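Local coordinates for protein 3'3'-cGAMP-specific phosphodiesterase 3 (PDB 5Z7C) that belongs to the HD-domain phosphodiesterase family and is a mostly helical bacterial protein with two HD-type regions, at residues L174-N179 and R183-K188. The protein carries 2 engineered substitutions. Numbering follows the deposited sequence.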
loop_
_atom_site.group_PDB
_atom_site.type_symbol
_atom_site.label_atom_id
_atom_site.label_comp_id
_atom_site.label_asym_id
_atom_site.label_seq_id
_atom_site.Cartn_x
_atom_site.Cartn_y
_atom_site.Cartn_z
ATOM N N LEU A 174 -0.569 -15.818 -9.497
ATOM C CA LEU A 174 0.622 -15.107 -9.828
ATOM C C LEU A 174 1.779 -16.038 -9.708
ATOM O O LEU A 174 2.691 -15.995 -10.479
ATOM C CB LEU A 174 0.793 -13.980 -8.842
ATOM C CG LEU A 174 2.009 -13.088 -8.899
ATOM C CD1 LEU A 174 2.018 -12.370 -10.173
ATOM C CD2 LEU A 174 2.034 -12.135 -7.805
ATOM N N ASP A 175 1.735 -16.898 -8.717
ATOM C CA ASP A 175 2.888 -17.672 -8.336
ATOM C C ASP A 175 2.903 -19.068 -8.904
ATOM O O ASP A 175 3.692 -19.890 -8.518
ATOM C CB ASP A 175 3.023 -17.680 -6.838
ATOM C CG ASP A 175 3.579 -16.401 -6.315
ATOM O OD1 ASP A 175 4.668 -16.024 -6.734
ATOM O OD2 ASP A 175 2.938 -15.753 -5.490
ATOM N N GLU A 176 2.020 -19.322 -9.836
ATOM C CA GLU A 176 2.098 -20.506 -10.613
ATOM C C GLU A 176 3.242 -20.390 -11.576
ATOM O O GLU A 176 3.691 -19.321 -11.902
ATOM C CB GLU A 176 0.805 -20.745 -11.334
ATOM C CG GLU A 176 -0.393 -20.584 -10.460
ATOM C CD GLU A 176 -0.695 -21.787 -9.611
ATOM O OE1 GLU A 176 0.213 -22.558 -9.337
ATOM O OE2 GLU A 176 -1.840 -21.952 -9.203
ATOM N N HIS A 177 3.720 -21.537 -12.021
ATOM C CA HIS A 177 4.898 -21.640 -12.834
ATOM C C HIS A 177 4.513 -22.441 -14.029
ATOM O O HIS A 177 3.619 -23.250 -13.971
ATOM C CB HIS A 177 5.969 -22.387 -12.085
ATOM C CG HIS A 177 6.666 -21.573 -11.053
ATOM N ND1 HIS A 177 6.501 -20.220 -10.945
ATOM C CD2 HIS A 177 7.546 -21.919 -10.095
ATOM C CE1 HIS A 177 7.241 -19.764 -9.956
ATOM N NE2 HIS A 177 7.883 -20.779 -9.422
ATOM N N TRP A 178 5.224 -22.236 -15.113
ATOM C CA TRP A 178 4.869 -22.808 -16.385
ATOM C C TRP A 178 4.877 -24.303 -16.313
ATOM O O TRP A 178 4.005 -24.957 -16.846
ATOM C CB TRP A 178 5.886 -22.356 -17.397
ATOM C CG TRP A 178 5.578 -22.740 -18.747
ATOM C CD1 TRP A 178 6.319 -23.519 -19.541
ATOM C CD2 TRP A 178 4.446 -22.352 -19.508
ATOM N NE1 TRP A 178 5.725 -23.662 -20.747
ATOM C CE2 TRP A 178 4.565 -22.945 -20.752
ATOM C CE3 TRP A 178 3.337 -21.566 -19.253
ATOM C CZ2 TRP A 178 3.632 -22.778 -21.739
ATOM C CZ3 TRP A 178 2.416 -21.412 -20.230
ATOM C CH2 TRP A 178 2.564 -22.006 -21.454
ATOM N N ASN A 179 5.837 -24.821 -15.569
ATOM C CA ASN A 179 6.111 -26.237 -15.480
ATOM C C ASN A 179 5.262 -26.988 -14.483
ATOM O O ASN A 179 5.460 -28.155 -14.270
ATOM C CB ASN A 179 7.577 -26.474 -15.204
ATOM C CG ASN A 179 7.985 -26.048 -13.851
ATOM O OD1 ASN A 179 7.164 -25.775 -12.999
ATOM N ND2 ASN A 179 9.273 -25.977 -13.637
ATOM N N ARG A 183 2.883 -22.499 -6.796
ATOM C CA ARG A 183 1.789 -22.598 -5.874
ATOM C C ARG A 183 0.721 -21.554 -6.107
ATOM O O ARG A 183 1.009 -20.599 -6.762
ATOM C CB ARG A 183 2.455 -22.387 -4.532
ATOM C CG ARG A 183 3.778 -23.091 -4.384
ATOM C CD ARG A 183 4.592 -22.475 -3.283
ATOM N NE ARG A 183 5.678 -23.322 -2.819
ATOM C CZ ARG A 183 5.532 -24.570 -2.390
ATOM N NH1 ARG A 183 4.348 -25.159 -2.388
ATOM N NH2 ARG A 183 6.591 -25.241 -1.989
ATOM N N PRO A 184 -0.468 -21.744 -5.598
ATOM C CA PRO A 184 -0.782 -22.855 -4.729
ATOM C C PRO A 184 -1.433 -24.017 -5.411
ATOM O O PRO A 184 -1.712 -24.975 -4.738
ATOM C CB PRO A 184 -1.820 -22.239 -3.828
ATOM C CG PRO A 184 -2.530 -21.374 -4.715
ATOM C CD PRO A 184 -1.495 -20.715 -5.515
ATOM N N GLU A 185 -1.761 -23.915 -6.678
ATOM C CA GLU A 185 -2.495 -24.975 -7.324
ATOM C C GLU A 185 -1.708 -25.863 -8.256
ATOM O O GLU A 185 -2.247 -26.812 -8.783
ATOM C CB GLU A 185 -3.658 -24.398 -8.091
ATOM C CG GLU A 185 -4.825 -24.027 -7.271
ATOM C CD GLU A 185 -5.830 -23.293 -8.083
ATOM O OE1 GLU A 185 -5.433 -22.392 -8.825
ATOM O OE2 GLU A 185 -7.017 -23.610 -7.997
ATOM N N GLN A 186 -0.451 -25.560 -8.474
ATOM C CA GLN A 186 0.330 -26.366 -9.358
ATOM C C GLN A 186 -0.251 -26.459 -10.757
ATOM O O GLN A 186 -0.274 -27.510 -11.355
ATOM C CB GLN A 186 0.458 -27.734 -8.757
ATOM C CG GLN A 186 1.548 -27.823 -7.750
ATOM C CD GLN A 186 1.116 -27.348 -6.405
ATOM O OE1 GLN A 186 0.053 -27.699 -5.926
ATOM N NE2 GLN A 186 1.943 -26.546 -5.778
ATOM N N ARG A 187 -0.721 -25.337 -11.265
ATOM C CA ARG A 187 -1.150 -25.208 -12.633
ATOM C C ARG A 187 0.031 -25.173 -13.541
ATOM O O ARG A 187 1.076 -24.672 -13.176
ATOM C CB ARG A 187 -1.889 -23.912 -12.817
ATOM C CG ARG A 187 -3.249 -23.893 -12.257
ATOM C CD ARG A 187 -3.841 -22.554 -12.455
ATOM N NE ARG A 187 -5.066 -22.430 -11.717
ATOM C CZ ARG A 187 -6.247 -22.713 -12.220
ATOM N NH1 ARG A 187 -6.338 -23.116 -13.463
ATOM N NH2 ARG A 187 -7.331 -22.589 -11.489
ATOM N N LYS A 188 -0.131 -25.702 -14.750
ATOM C CA LYS A 188 0.961 -25.734 -15.718
ATOM C C LYS A 188 0.522 -25.250 -17.097
ATOM O O LYS A 188 -0.604 -25.501 -17.525
ATOM C CB LYS A 188 1.545 -27.146 -15.819
ATOM C CG LYS A 188 0.545 -28.254 -15.528
ATOM C CD LYS A 188 1.241 -29.592 -15.350
ATOM C CE LYS A 188 2.205 -29.562 -14.176
ATOM N NZ LYS A 188 3.154 -30.709 -14.207
#
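Glu176 sets its CG beside the backbone N (chi1 -47°) and its chain bends at chi2 (-81°), which turns the carboxylate into the backbone curve of Arg183-Arg187. Glu176 OE2 accepts the N-H of Glu185 N at 3.2 Å, on its syn side and slightly out of the carboxylate plane; at 144° the bond is moderately bent. Glu176 OE1 lies 3.2 Å from Gln186 N. Arg187 lays its aliphatic part alongside, CD 3.9 Å from Glu176 OE2, and its NE, 4.1 Å from Glu176 OE2, is too distant for a salt bridge. Instead, Arg187 NE forms a salt bridge with Glu185 OE1 at 2.9 Å, coming from above the carboxylate plane. The Glu176 and Glu185 carboxylates are nearly coplanar, with Glu176 OE2 and Glu185 OE1 3.6 Å apart, a like-charge approach that the nearby guanidinium probably offsets. At the other end, Lys188 bends at chi3 and brings NZ to Asn179 O in a weak hydrogen bond of 3.4 Å, while Lys188 CB rests 3.4 Å from Trp178 O. The peptide before Pro184 is cis; the proline ring packs on Ile147 of helix 141-160, and Pro184 O accepts a hydrogen bond from Gln144. His177 stacks on Trp228. The order of residues is consistent with a degenerate form of the HHExxDGxGYP signature of HD-GYP domains, with Glu176 in the place of the motif's glutamate, Asn179 in the place of its aspartate and Pro184 in that of its final proline.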